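Local structure of putative uncharacterized protein TTHA0988 (Thermus thermophilus, 3OEP) at residues Phe5-Gly10 with Leu46-Asp51; Glu16-Ala21 with Leu111-Ala116; Tyr115-Thr120 with Gly243-Ala248; Ala151-Gln156 with Gly166-Leu171; Ser437-Leu442 with Gly461-Tyr466. The protein is of unknown function, a KipI-KipA homologue with cyclophilin-like halves that was wrongly named an allophanate hydrolase and may bind ATP. All coordinates share one frame; numbering follows the deposited sequence. Where two conformers were deposited one is given.

Contact 1: Phe5-Gly10 with Leu46-Asp51; sequences FYLRFG and LYLEYD
Strand 45-50 is the middle of a three-stranded antiparallel sheet in the KipI-like N-terminal half, and strand 3-8 is the edge strand beside it. Four backbone hydrogen bonds join the two, in the pairs Phe5-Leu48 and Leu7-Leu46. Leu48 N meets Phe5 O at 2.9 Å almost along the C=O axis, with an N-H...O angle of 177°; Leu7 N reaches Leu46 O at 2.8 Å, within the carbonyl plane. Apolar packing fills the face of Phe5, Leu7, Leu46 and Leu48, which helices 15-30 and 57-66 cover. Phe5 CZ lies 3.8 Å from Leu48 CD1, the two side chains alongside each other, while Phe5 and Tyr50 form an oblique aromatic pair, Phe5 CD2 coming to 3.6 Å from Tyr50 CE1. A second aromatic pair lies on the other face, where Tyr6 OH bonds Pro439 O of the C-terminal half. Tyr6 and Tyr47 rings are inclined at 37°, and Tyr47 CD1 sits over the centre of the Tyr6 ring, 3.4 Å from Tyr6 CZ.

Contact 2: Glu16-Ala21 with Leu111-Ala116; sequences EANRRA and LYRVYA
The Arg113 guanidinium turns its NE/NH2 edge to Asn18 OD1, which lies nearly in its plane, while one face of the Tyr115 ring carries Arg113 CD over its rim. The Asn18 amide stands almost perpendicular to the guanidinium, at 85°. The two nitrogens share one oxygen and approach it differently: Arg113 NE, at 2.7 Å from Asn18 OD1, lies on a lone pair, whereas Arg113 NH2, at 2.8 Å from Asn18 OD1, comes from above the carbonyl plane. Asn18 ND2 donates to Tyr43 O. Helix segment 16-21 crosses strand segment 112-116 at 63°, next to a classic beta bulge in which Tyr115 and Ala116 both face Phe125. Asn18 has CG anti to its backbone N, which carries the amide off the helix, and Arg113, extended from CG to NE, meets it tip to tip. Asn18 CG also rests 3.7 Å from Tyr115 CD2. An alanine here would remove OD1 and ND2, and would probably leave Arg113 NE and NH2 without their shared acceptor and loosen the helix from the strand. On the helix itself, Arg19 NE forms a salt bridge with Glu16 OE2 at 2.8 Å, on the syn lone pair of that oxygen.

Contact 3: Tyr115-Thr120 with Gly243-Ala248; sequences YALGFT and GHLGLA
The end of strand 112-117 in the N-terminal carboxyltransferase-like half meets the short 3-10 turn Gly243-Leu245, in the loop ahead of helix 255-264. Two glycines make the centre of the contact: Gly118 CA and Gly246 CA approach to 3.4 Å, so the backbones touch directly. A beta carbon on Gly118 would stand 2.4 Å from Gly246 CA, and one on Gly246 would collide with Gly118 in return. Both glycines also have positive phi, 117° and 92°, with their beta positions crowded by the preceding carbonyl. Gly246 N bonds back to Gly243 O at 3.1 Å, which closes the 3-10 turn. Two waters fill in between carbonyls that cannot bond each other. One lies 2.6 Å from Leu117 O and 2.7 Å from Gly243 O; the other is 2.8 Å from Gly118 O and also bonds Gly246 O, though each has more acceptors near it than protons to give. Ser462 OG adds a further hydrogen bond to Gly118 O, and Asp38 OD1 accepts from Gly243 N. The apolar share is small: Leu117, its CG anti to the backbone N, lies alongside Leu245 with its CD2 4.0 Å from Leu245 CD2. Glycines on both sides thus permit a close backbone approach where a strand end of the N-terminal cyclophilin-like half meets the loop leading into helix 255-264 of the C-terminal half.

Contact 4: Ala151-Gln156 with Gly166-Leu171; sequences AVAGVQ and GGWNLL
Val152 O is gripped twice by Asn169, by the backbone N at 2.9 Å and by the side-chain ND2 at 3.0 Å, both from above the carbonyl plane. In return Val152 N donates to Asn169 O at 2.8 Å, on a lone pair, completing an antiparallel hydrogen-bonded pair. Asn169 ND2 has a second acceptor in Pro136 O. Beyond this pair the 151-156 segment folds into a type II' turn from Ala153 to Gln156, with Gly154 at positive phi. The Trp168 indole lies against it: Ala153 CB sits 3.5 Å from the centroid of the five-membered ring, only 3° off its normal, a CH-pi contact. Gln156 CB touches Trp168 CH2 obliquely at 3.8 Å. An alanine in place of Trp168 would probably leave Ala153 CB and Gln156 CB without their packing partner. Val152 CG1 meets Leu171 CD1 at 3.7 Å. Strands 149-153 and 169-174 are neighbours in the mixed sheet of the N-terminal cyclophilin-like domain; Leu171 packs against helices 89-96 and 100-108, while Trp168 also meets Phe125 of strand 124-127.

Contact 5: Ser437-Leu442 with Gly461-Tyr466; sequences SEPTPL and GSLGGY
Gly461 O accepts a short hydrogen bond, 2.6 Å, from Thr440 OG1, in the carbonyl plane; Thr440 holds OG1 in the crowded position between its backbone N and carbonyl carbon, and Lys460 NZ also bonds this hydroxyl. Ser462 O takes Thr440 N at 2.9 Å from above its plane, and a water links it to Thr440 O. Leu463 begins the second strand of a two-stranded antiparallel pairing with Ser437-Pro439, within the cyclophilin-like C-terminal half. Its side chain lies beside the Pro439 ring, CD2 being 3.6 Å from Pro439 N. Gly464 pairs with Glu438: Gly464 N reaches Glu438 O at 3.0 Å in the carbonyl plane, but Glu438 N meets Gly464 O at 3.1 Å from 52° out of it. Glu438 sends its carboxylate to Arg8 and Gln399. The Thr440 methyl CG2 packs 3.7 Å from Gly464 N. Ser437 CB and OG lie along Gly464 and Gly465, after which the chain turns a corner at Tyr466 into strand 467-472.

From the N terminus, contact 1 closes first, pairing strands 3-8 and 45-50 around helix 15-30. Contact 2 crosses it, since its helix segment falls within that loop while its strand segment comes later; Phe9 packs on Arg20 and Ala21 where they touch. Strand 112-117 serves contact 2 and then opens contact 3, which closes a long loop at 243-248 and so joins the N-terminal half to the start of the C-terminal half. Contact 4, a short-range pairing in the same seven-stranded sheet as that strand, lies wholly within this loop. Contact 5 follows in series in the C-terminal half, yet touches contacts 1 and 3, tying that half to the N-terminal three-stranded sheet and to the end of strand 112-117.

Contact 1: Phe5-Gly10 with Leu46-Asp51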
# COMPACT_ATOMS: atom_id res chain seq x y z
N PHE A 5 -15.36 -3.22 -7.57
CA PHE A 5 -15.61 -3.69 -8.92
C PHE A 5 -14.93 -2.79 -9.93
O PHE A 5 -14.56 -1.65 -9.63
CB PHE A 5 -17.11 -3.81 -9.22
CG PHE A 5 -17.86 -2.50 -9.14
CD1 PHE A 5 -17.99 -1.68 -10.25
CD2 PHE A 5 -18.47 -2.12 -7.96
CE1 PHE A 5 -18.69 -0.48 -10.17
CE2 PHE A 5 -19.17 -0.92 -7.87
CZ PHE A 5 -19.29 -0.11 -8.98
N TYR A 6 -14.75 -3.34 -11.13
CA TYR A 6 -14.06 -2.67 -12.22
C TYR A 6 -15.04 -2.29 -13.32
O TYR A 6 -15.88 -3.10 -13.72
CB TYR A 6 -12.99 -3.58 -12.81
CG TYR A 6 -11.85 -3.95 -11.87
CD1 TYR A 6 -10.64 -3.26 -11.89
CD2 TYR A 6 -11.98 -5.02 -10.97
CE1 TYR A 6 -9.60 -3.60 -11.04
CE2 TYR A 6 -10.93 -5.37 -10.11
CZ TYR A 6 -9.74 -4.66 -10.16
OH TYR A 6 -8.70 -4.99 -9.33
N LEU A 7 -14.93 -1.06 -13.80
CA LEU A 7 -15.58 -0.64 -15.03
C LEU A 7 -14.50 -0.55 -16.11
O LEU A 7 -13.39 -0.06 -15.85
CB LEU A 7 -16.27 0.71 -14.84
CG LEU A 7 -17.34 0.75 -13.75
CD1 LEU A 7 -17.95 2.14 -13.69
CD2 LEU A 7 -18.41 -0.31 -13.96
N ARG A 8 -14.81 -1.06 -17.30
CA ARG A 8 -13.82 -1.17 -18.36
C ARG A 8 -14.37 -0.52 -19.62
O ARG A 8 -15.41 -0.94 -20.13
CB ARG A 8 -13.46 -2.64 -18.60
CG ARG A 8 -12.91 -3.33 -17.35
CD ARG A 8 -12.73 -4.83 -17.51
NE ARG A 8 -12.25 -5.42 -16.26
CZ ARG A 8 -10.98 -5.37 -15.83
NH1 ARG A 8 -10.04 -4.78 -16.56
NH2 ARG A 8 -10.65 -5.92 -14.67
N PHE A 9 -13.68 0.52 -20.10
CA PHE A 9 -14.18 1.37 -21.19
C PHE A 9 -13.45 1.16 -22.51
O PHE A 9 -13.83 1.74 -23.53
CB PHE A 9 -14.09 2.83 -20.77
CG PHE A 9 -14.89 3.14 -19.55
CD1 PHE A 9 -16.27 3.16 -19.60
CD2 PHE A 9 -14.27 3.39 -18.34
CE1 PHE A 9 -17.02 3.42 -18.47
CE2 PHE A 9 -15.01 3.66 -17.20
CZ PHE A 9 -16.39 3.68 -17.27
N GLY A 10 -12.41 0.33 -22.50
CA GLY A 10 -11.67 -0.00 -23.71
C GLY A 10 -10.33 -0.61 -23.36
O GLY A 10 -9.74 -0.25 -22.35
N LEU A 46 -11.60 1.68 -14.55
CA LEU A 46 -11.88 2.39 -13.30
C LEU A 46 -12.24 1.36 -12.24
O LEU A 46 -13.16 0.58 -12.42
CB LEU A 46 -13.03 3.38 -13.49
CG LEU A 46 -13.49 4.16 -12.26
CD1 LEU A 46 -12.35 4.97 -11.66
CD2 LEU A 46 -14.68 5.05 -12.63
N TYR A 47 -11.47 1.35 -11.15
CA TYR A 47 -11.75 0.48 -10.02
C TYR A 47 -12.42 1.30 -8.92
O TYR A 47 -11.90 2.34 -8.51
CB TYR A 47 -10.46 -0.14 -9.50
CG TYR A 47 -10.65 -1.05 -8.31
CD1 TYR A 47 -11.41 -2.21 -8.41
CD2 TYR A 47 -10.06 -0.76 -7.08
CE1 TYR A 47 -11.59 -3.05 -7.33
CE2 TYR A 47 -10.24 -1.61 -5.97
CZ TYR A 47 -11.01 -2.75 -6.11
OH TYR A 47 -11.22 -3.62 -5.06
N LEU A 48 -13.56 0.82 -8.44
CA LEU A 48 -14.28 1.48 -7.36
C LEU A 48 -14.32 0.55 -6.16
O LEU A 48 -14.71 -0.61 -6.28
CB LEU A 48 -15.70 1.84 -7.81
CG LEU A 48 -15.79 2.78 -9.01
CD1 LEU A 48 -17.25 3.03 -9.38
CD2 LEU A 48 -15.07 4.10 -8.73
N GLU A 49 -13.90 1.07 -5.01
CA GLU A 49 -13.90 0.32 -3.77
C GLU A 49 -14.85 1.02 -2.80
O GLU A 49 -14.84 2.25 -2.69
CB GLU A 49 -12.49 0.27 -3.20
CG GLU A 49 -12.23 -0.84 -2.22
CD GLU A 49 -10.87 -0.70 -1.57
OE1 GLU A 49 -10.61 0.35 -0.96
OE2 GLU A 49 -10.05 -1.63 -1.68
N TYR A 50 -15.68 0.24 -2.12
CA TYR A 50 -16.73 0.82 -1.29
C TYR A 50 -17.06 -0.07 -0.10
O TYR A 50 -16.80 -1.27 -0.11
CB TYR A 50 -17.98 1.08 -2.14
CG TYR A 50 -18.58 -0.18 -2.72
CD1 TYR A 50 -18.04 -0.78 -3.85
CD2 TYR A 50 -19.68 -0.79 -2.11
CE1 TYR A 50 -18.58 -1.94 -4.37
CE2 TYR A 50 -20.23 -1.95 -2.63
CZ TYR A 50 -19.68 -2.53 -3.76
OH TYR A 50 -20.22 -3.68 -4.27
N ASP A 51 -17.61 0.55 0.94
CA ASP A 51 -18.08 -0.16 2.12
C ASP A 51 -19.56 -0.47 1.92
O ASP A 51 -20.39 0.45 1.97
CB ASP A 51 -17.89 0.69 3.38
CG ASP A 51 -18.38 -0.00 4.65
OD1 ASP A 51 -19.06 -1.05 4.57
OD2 ASP A 51 -18.08 0.52 5.75

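Contact 2: Glu16-Ala21 with Leu111-Ala116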
# COMPACT_ATOMS: atom_id res chain seq x y z
N GLU A 16 -9.49 7.73 -25.53
CA GLU A 16 -10.87 8.03 -25.18
C GLU A 16 -11.36 7.16 -24.02
O GLU A 16 -12.11 7.63 -23.17
CB GLU A 16 -11.79 7.92 -26.41
CG GLU A 16 -13.26 8.25 -26.17
CD GLU A 16 -13.52 9.53 -25.37
OE1 GLU A 16 -13.06 10.62 -25.78
OE2 GLU A 16 -14.21 9.44 -24.34
N ALA A 17 -10.90 5.91 -23.95
CA ALA A 17 -11.25 5.04 -22.81
C ALA A 17 -10.70 5.63 -21.51
O ALA A 17 -11.38 5.64 -20.47
CB ALA A 17 -10.73 3.64 -23.03
N ASN A 18 -9.47 6.13 -21.57
CA ASN A 18 -8.84 6.77 -20.41
C ASN A 18 -9.57 8.06 -20.01
O ASN A 18 -9.77 8.30 -18.82
CB ASN A 18 -7.36 7.01 -20.70
CG ASN A 18 -6.62 7.61 -19.52
OD1 ASN A 18 -6.12 8.73 -19.61
ND2 ASN A 18 -6.56 6.88 -18.41
N ARG A 19 -9.99 8.87 -20.99
CA ARG A 19 -10.75 10.10 -20.70
C ARG A 19 -12.03 9.78 -19.95
O ARG A 19 -12.40 10.49 -19.01
CB ARG A 19 -11.11 10.87 -21.98
CG ARG A 19 -11.77 12.25 -21.70
CD ARG A 19 -12.68 12.74 -22.83
NE ARG A 19 -13.85 11.88 -23.02
CZ ARG A 19 -14.96 11.95 -22.30
NH1 ARG A 19 -15.96 11.12 -22.55
NH2 ARG A 19 -15.09 12.87 -21.35
N ARG A 20 -12.70 8.70 -20.37
CA ARG A 20 -13.93 8.26 -19.72
C ARG A 20 -13.69 7.87 -18.26
O ARG A 20 -14.41 8.32 -17.36
CB ARG A 20 -14.50 7.06 -20.48
CG ARG A 20 -15.86 6.64 -20.02
CD ARG A 20 -16.93 7.55 -20.56
NE ARG A 20 -18.23 6.90 -20.47
CZ ARG A 20 -19.24 7.29 -19.69
NH1 ARG A 20 -19.14 8.36 -18.90
NH2 ARG A 20 -20.38 6.60 -19.71
N ALA A 21 -12.69 7.02 -18.03
CA ALA A 21 -12.37 6.55 -16.67
C ALA A 21 -11.96 7.71 -15.77
O ALA A 21 -12.35 7.77 -14.60
CB ALA A 21 -11.28 5.50 -16.71
N LEU A 111 4.00 14.36 -27.33
CA LEU A 111 3.30 14.96 -26.20
C LEU A 111 2.64 13.79 -25.49
O LEU A 111 1.63 13.26 -25.96
CB LEU A 111 2.27 15.98 -26.66
CG LEU A 111 1.51 16.66 -25.52
CD1 LEU A 111 2.47 17.40 -24.58
CD2 LEU A 111 0.47 17.62 -26.08
N TYR A 112 3.23 13.36 -24.38
CA TYR A 112 2.75 12.18 -23.66
C TYR A 112 1.54 12.51 -22.82
O TYR A 112 1.29 13.67 -22.50
CB TYR A 112 3.83 11.65 -22.73
CG TYR A 112 5.06 11.11 -23.42
CD1 TYR A 112 6.17 11.92 -23.62
CD2 TYR A 112 5.12 9.79 -23.85
CE1 TYR A 112 7.31 11.42 -24.24
CE2 TYR A 112 6.25 9.29 -24.46
CZ TYR A 112 7.35 10.10 -24.65
OH TYR A 112 8.49 9.61 -25.25
N ARG A 113 0.79 11.47 -22.47
CA ARG A 113 -0.32 11.57 -21.54
C ARG A 113 -0.06 10.62 -20.38
O ARG A 113 0.41 9.50 -20.58
CB ARG A 113 -1.61 11.17 -22.26
CG ARG A 113 -2.84 11.17 -21.40
CD ARG A 113 -4.04 10.66 -22.20
NE ARG A 113 -5.21 10.54 -21.35
CZ ARG A 113 -6.09 11.52 -21.13
NH1 ARG A 113 -5.98 12.70 -21.72
NH2 ARG A 113 -7.12 11.29 -20.31
N VAL A 114 -0.37 11.07 -19.16
CA VAL A 114 -0.33 10.21 -17.98
C VAL A 114 -1.58 9.32 -17.98
O VAL A 114 -2.68 9.80 -17.68
CB VAL A 114 -0.29 11.03 -16.67
CG1 VAL A 114 -0.27 10.09 -15.46
CG2 VAL A 114 0.93 11.96 -16.66
N TYR A 115 -1.40 8.05 -18.32
CA TYR A 115 -2.51 7.09 -18.35
C TYR A 115 -2.79 6.43 -17.00
O TYR A 115 -3.89 5.94 -16.76
CB TYR A 115 -2.23 6.00 -19.39
CG TYR A 115 -2.56 6.43 -20.79
CD1 TYR A 115 -1.65 7.14 -21.56
CD2 TYR A 115 -3.81 6.15 -21.34
CE1 TYR A 115 -1.96 7.54 -22.85
CE2 TYR A 115 -4.13 6.55 -22.63
CZ TYR A 115 -3.20 7.25 -23.38
OH TYR A 115 -3.50 7.66 -24.66
N ALA A 116 -1.78 6.39 -16.14
CA ALA A 116 -1.91 5.82 -14.81
C ALA A 116 -0.85 6.45 -13.93
O ALA A 116 0.16 6.94 -14.42
CB ALA A 116 -1.74 4.31 -14.85

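Contact 3: Tyr115-Thr120 with Gly243-Ala248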
# COMPACT_ATOMS: atom_id res chain seq x y z
N TYR A 115 -1.40 8.05 -18.32
CA TYR A 115 -2.51 7.09 -18.35
C TYR A 115 -2.79 6.43 -17.00
O TYR A 115 -3.89 5.94 -16.76
CB TYR A 115 -2.23 6.00 -19.39
CG TYR A 115 -2.56 6.43 -20.79
CD1 TYR A 115 -1.65 7.14 -21.56
CD2 TYR A 115 -3.81 6.15 -21.34
CE1 TYR A 115 -1.96 7.54 -22.85
CE2 TYR A 115 -4.13 6.55 -22.63
CZ TYR A 115 -3.20 7.25 -23.38
OH TYR A 115 -3.50 7.66 -24.66
N ALA A 116 -1.78 6.39 -16.14
CA ALA A 116 -1.91 5.82 -14.81
C ALA A 116 -0.85 6.45 -13.93
O ALA A 116 0.16 6.94 -14.42
CB ALA A 116 -1.74 4.31 -14.85
N LEU A 117 -1.10 6.44 -12.63
CA LEU A 117 -0.22 7.07 -11.69
C LEU A 117 -0.23 6.22 -10.45
O LEU A 117 -1.30 5.86 -9.96
CB LEU A 117 -0.71 8.48 -11.35
CG LEU A 117 0.22 9.40 -10.56
CD1 LEU A 117 1.36 9.87 -11.44
CD2 LEU A 117 -0.56 10.60 -10.05
N GLY A 118 0.95 5.85 -9.98
CA GLY A 118 1.06 5.32 -8.64
C GLY A 118 1.54 3.89 -8.48
O GLY A 118 1.26 3.27 -7.45
N PHE A 119 2.28 3.36 -9.45
CA PHE A 119 2.91 2.05 -9.23
C PHE A 119 3.70 2.07 -7.91
O PHE A 119 3.68 1.11 -7.13
CB PHE A 119 3.82 1.68 -10.40
CG PHE A 119 4.37 0.29 -10.31
CD1 PHE A 119 5.66 0.07 -9.84
CD2 PHE A 119 3.59 -0.81 -10.67
CE1 PHE A 119 6.16 -1.22 -9.74
CE2 PHE A 119 4.09 -2.09 -10.57
CZ PHE A 119 5.38 -2.30 -10.10
N THR A 120 4.41 3.17 -7.70
CA THR A 120 4.79 3.64 -6.37
C THR A 120 4.24 5.06 -6.31
O THR A 120 3.92 5.62 -7.36
CB THR A 120 6.32 3.63 -6.16
OG1 THR A 120 6.95 4.50 -7.11
CG2 THR A 120 6.89 2.23 -6.32
N GLY A 243 -5.67 6.02 -3.78
CA GLY A 243 -5.15 5.03 -4.72
C GLY A 243 -4.79 5.60 -6.08
O GLY A 243 -3.87 5.12 -6.74
N HIS A 244 -5.50 6.65 -6.50
CA HIS A 244 -5.22 7.31 -7.77
C HIS A 244 -3.85 8.01 -7.79
O HIS A 244 -3.37 8.41 -8.85
CB HIS A 244 -6.34 8.29 -8.13
CG HIS A 244 -6.39 9.52 -7.26
ND1 HIS A 244 -6.82 9.50 -5.95
CD2 HIS A 244 -6.07 10.81 -7.53
CE1 HIS A 244 -6.75 10.72 -5.45
NE2 HIS A 244 -6.31 11.53 -6.39
N LEU A 245 -3.24 8.16 -6.62
CA LEU A 245 -1.91 8.75 -6.48
C LEU A 245 -0.84 7.71 -6.15
O LEU A 245 0.33 8.06 -6.03
CB LEU A 245 -1.92 9.80 -5.38
CG LEU A 245 -2.92 10.95 -5.55
CD1 LEU A 245 -3.00 11.75 -4.25
CD2 LEU A 245 -2.53 11.82 -6.73
N GLY A 246 -1.24 6.46 -5.97
CA GLY A 246 -0.32 5.41 -5.56
C GLY A 246 -0.22 5.19 -4.06
O GLY A 246 0.66 4.47 -3.61
N LEU A 247 -1.12 5.81 -3.29
CA LEU A 247 -1.07 5.71 -1.84
C LEU A 247 -1.85 4.50 -1.36
O LEU A 247 -3.04 4.36 -1.66
CB LEU A 247 -1.61 6.99 -1.20
CG LEU A 247 -0.78 8.24 -1.50
CD1 LEU A 247 -1.55 9.49 -1.10
CD2 LEU A 247 0.57 8.17 -0.80
N ALA A 248 -1.18 3.63 -0.62
CA ALA A 248 -1.79 2.39 -0.13
C ALA A 248 -2.84 2.67 0.94
O ALA A 248 -2.84 3.73 1.57
CB ALA A 248 -0.71 1.46 0.44
O HOH W 1 -3.05 4.07 -9.13
O HOH W 2 1.47 2.15 -4.94

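Contact 4: Ala151-Gln156 with Gly166-Leu171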
# COMPACT_ATOMS: atom_id res chain seq x y z
N ALA A 151 12.63 6.05 -17.83
CA ALA A 151 12.74 4.71 -18.40
C ALA A 151 11.67 4.40 -19.42
O ALA A 151 10.61 5.04 -19.44
CB ALA A 151 12.69 3.67 -17.27
N VAL A 152 11.95 3.44 -20.30
CA VAL A 152 10.98 3.02 -21.31
C VAL A 152 10.80 1.51 -21.34
O VAL A 152 11.73 0.73 -21.10
CB VAL A 152 11.34 3.52 -22.74
CG1 VAL A 152 11.35 5.04 -22.80
CG2 VAL A 152 12.69 2.94 -23.21
N ALA A 153 9.58 1.10 -21.66
CA ALA A 153 9.28 -0.30 -21.93
C ALA A 153 8.08 -0.32 -22.84
O ALA A 153 7.00 0.17 -22.49
CB ALA A 153 9.02 -1.06 -20.65
N GLY A 154 8.27 -0.89 -24.03
CA GLY A 154 7.24 -0.91 -25.06
C GLY A 154 6.73 0.49 -25.36
O GLY A 154 7.51 1.42 -25.55
N VAL A 155 5.40 0.63 -25.38
CA VAL A 155 4.76 1.91 -25.70
C VAL A 155 4.77 2.91 -24.53
O VAL A 155 4.30 4.05 -24.68
CB VAL A 155 3.29 1.67 -26.17
CG1 VAL A 155 2.41 1.29 -24.99
CG2 VAL A 155 2.73 2.88 -26.92
N GLN A 156 5.32 2.51 -23.39
CA GLN A 156 5.27 3.35 -22.19
C GLN A 156 6.61 3.92 -21.77
O GLN A 156 7.66 3.31 -21.98
CB GLN A 156 4.70 2.55 -21.02
CG GLN A 156 3.30 2.03 -21.25
CD GLN A 156 2.71 1.48 -19.98
OE1 GLN A 156 1.97 2.17 -19.29
NE2 GLN A 156 3.05 0.24 -19.64
N GLY A 166 13.08 -2.55 -10.54
CA GLY A 166 12.48 -2.23 -11.83
C GLY A 166 13.22 -2.81 -13.01
O GLY A 166 14.45 -2.89 -13.00
N GLY A 167 12.47 -3.21 -14.03
CA GLY A 167 13.04 -3.82 -15.22
C GLY A 167 12.89 -2.98 -16.48
O GLY A 167 13.18 -3.47 -17.57
N TRP A 168 12.45 -1.74 -16.35
CA TRP A 168 12.34 -0.85 -17.51
C TRP A 168 13.73 -0.38 -17.94
O TRP A 168 14.69 -0.45 -17.17
CB TRP A 168 11.39 0.32 -17.22
CG TRP A 168 9.94 -0.08 -17.23
CD1 TRP A 168 9.43 -1.34 -17.07
CD2 TRP A 168 8.80 0.78 -17.41
NE1 TRP A 168 8.06 -1.32 -17.14
CE2 TRP A 168 7.65 -0.03 -17.34
CE3 TRP A 168 8.65 2.16 -17.61
CZ2 TRP A 168 6.36 0.49 -17.47
CZ3 TRP A 168 7.37 2.67 -17.74
CH2 TRP A 168 6.24 1.84 -17.67
N ASN A 169 13.82 0.06 -19.19
CA ASN A 169 15.10 0.44 -19.79
C ASN A 169 15.42 1.89 -19.44
O ASN A 169 14.68 2.80 -19.83
CB ASN A 169 15.04 0.26 -21.31
CG ASN A 169 14.75 -1.18 -21.71
OD1 ASN A 169 15.62 -2.05 -21.62
ND2 ASN A 169 13.52 -1.43 -22.17
N LEU A 170 16.51 2.09 -18.71
CA LEU A 170 16.83 3.40 -18.13
C LEU A 170 17.56 4.29 -19.13
O LEU A 170 18.69 4.00 -19.54
CB LEU A 170 17.68 3.24 -16.87
CG LEU A 170 17.18 2.25 -15.81
CD1 LEU A 170 18.09 2.31 -14.58
CD2 LEU A 170 15.73 2.52 -15.43
N LEU A 171 16.91 5.38 -19.52
CA LEU A 171 17.43 6.32 -20.51
C LEU A 171 18.06 7.57 -19.91
O LEU A 171 18.93 8.19 -20.53
CB LEU A 171 16.32 6.76 -21.46
CG LEU A 171 15.58 5.68 -22.24
CD1 LEU A 171 14.73 6.32 -23.33
CD2 LEU A 171 16.59 4.69 -22.84

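Contact 5: Ser437-Leu442 with Gly461-Tyr466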
# COMPACT_ATOMS: atom_id res chain seq x y z
N SER A 437 -1.06 -2.65 -16.42
CA SER A 437 -1.32 -2.48 -15.00
C SER A 437 -2.74 -1.99 -14.77
O SER A 437 -3.24 -1.13 -15.51
CB SER A 437 -0.33 -1.49 -14.37
OG SER A 437 0.96 -2.06 -14.31
N GLU A 438 -3.40 -2.57 -13.79
CA GLU A 438 -4.70 -2.08 -13.35
C GLU A 438 -4.71 -2.01 -11.83
O GLU A 438 -3.84 -2.57 -11.17
CB GLU A 438 -5.82 -2.96 -13.90
CG GLU A 438 -5.95 -4.32 -13.25
CD GLU A 438 -7.15 -5.10 -13.78
OE1 GLU A 438 -7.61 -6.02 -13.07
OE2 GLU A 438 -7.61 -4.80 -14.89
N PRO A 439 -5.69 -1.28 -11.27
CA PRO A 439 -5.75 -1.11 -9.83
C PRO A 439 -5.86 -2.44 -9.11
O PRO A 439 -6.61 -3.33 -9.54
CB PRO A 439 -7.01 -0.27 -9.63
CG PRO A 439 -7.18 0.45 -10.93
CD PRO A 439 -6.75 -0.51 -11.96
N THR A 440 -5.12 -2.57 -8.02
CA THR A 440 -5.08 -3.81 -7.25
C THR A 440 -6.26 -3.89 -6.28
O THR A 440 -6.59 -2.90 -5.62
CB THR A 440 -3.77 -3.92 -6.46
OG1 THR A 440 -3.61 -2.75 -5.66
CG2 THR A 440 -2.59 -4.05 -7.42
N PRO A 441 -6.90 -5.06 -6.20
CA PRO A 441 -7.98 -5.28 -5.24
C PRO A 441 -7.44 -5.84 -3.93
O PRO A 441 -6.56 -6.68 -3.95
CB PRO A 441 -8.84 -6.33 -5.94
CG PRO A 441 -7.88 -7.14 -6.75
CD PRO A 441 -6.71 -6.23 -7.08
N LEU A 442 -7.96 -5.37 -2.79
CA LEU A 442 -7.55 -5.90 -1.48
C LEU A 442 -7.96 -7.37 -1.41
O LEU A 442 -9.10 -7.72 -1.70
CB LEU A 442 -8.19 -5.12 -0.34
CG LEU A 442 -7.72 -5.42 1.09
CD1 LEU A 442 -6.23 -5.11 1.26
CD2 LEU A 442 -8.55 -4.64 2.10
N GLY A 461 0.95 -2.31 -3.46
CA GLY A 461 1.01 -1.23 -4.45
C GLY A 461 -0.37 -1.03 -5.06
O GLY A 461 -1.15 -1.98 -5.14
N SER A 462 -0.65 0.18 -5.50
CA SER A 462 -1.98 0.54 -6.01
C SER A 462 -2.28 -0.06 -7.38
O SER A 462 -3.45 -0.23 -7.73
CB SER A 462 -2.14 2.06 -6.09
OG SER A 462 -1.32 2.61 -7.10
N LEU A 463 -1.22 -0.37 -8.14
CA LEU A 463 -1.31 -0.90 -9.50
C LEU A 463 -0.47 -2.15 -9.69
O LEU A 463 0.61 -2.28 -9.10
CB LEU A 463 -0.81 0.15 -10.51
CG LEU A 463 -1.59 1.44 -10.63
CD1 LEU A 463 -0.86 2.42 -11.53
CD2 LEU A 463 -3.01 1.16 -11.15
N GLY A 464 -0.94 -3.05 -10.54
CA GLY A 464 -0.18 -4.25 -10.88
C GLY A 464 -0.65 -4.87 -12.18
O GLY A 464 -1.84 -4.85 -12.48
N GLY A 465 0.30 -5.41 -12.95
CA GLY A 465 0.00 -6.04 -14.23
C GLY A 465 -0.20 -7.55 -14.18
O GLY A 465 -0.68 -8.16 -15.15
N TYR A 466 0.15 -8.17 -13.06
CA TYR A 466 -0.03 -9.62 -12.94
C TYR A 466 -1.50 -9.95 -12.70
O TYR A 466 -2.24 -9.16 -12.11
CB TYR A 466 0.84 -10.21 -11.84
CG TYR A 466 2.33 -10.12 -12.13
CD1 TYR A 466 2.84 -10.48 -13.37
CD2 TYR A 466 3.21 -9.67 -11.15
CE1 TYR A 466 4.21 -10.40 -13.64
CE2 TYR A 466 4.57 -9.59 -11.41
CZ TYR A 466 5.06 -9.95 -12.65
OH TYR A 466 6.41 -9.86 -12.90
O HOH W 3 -5.95 0.01 -5.97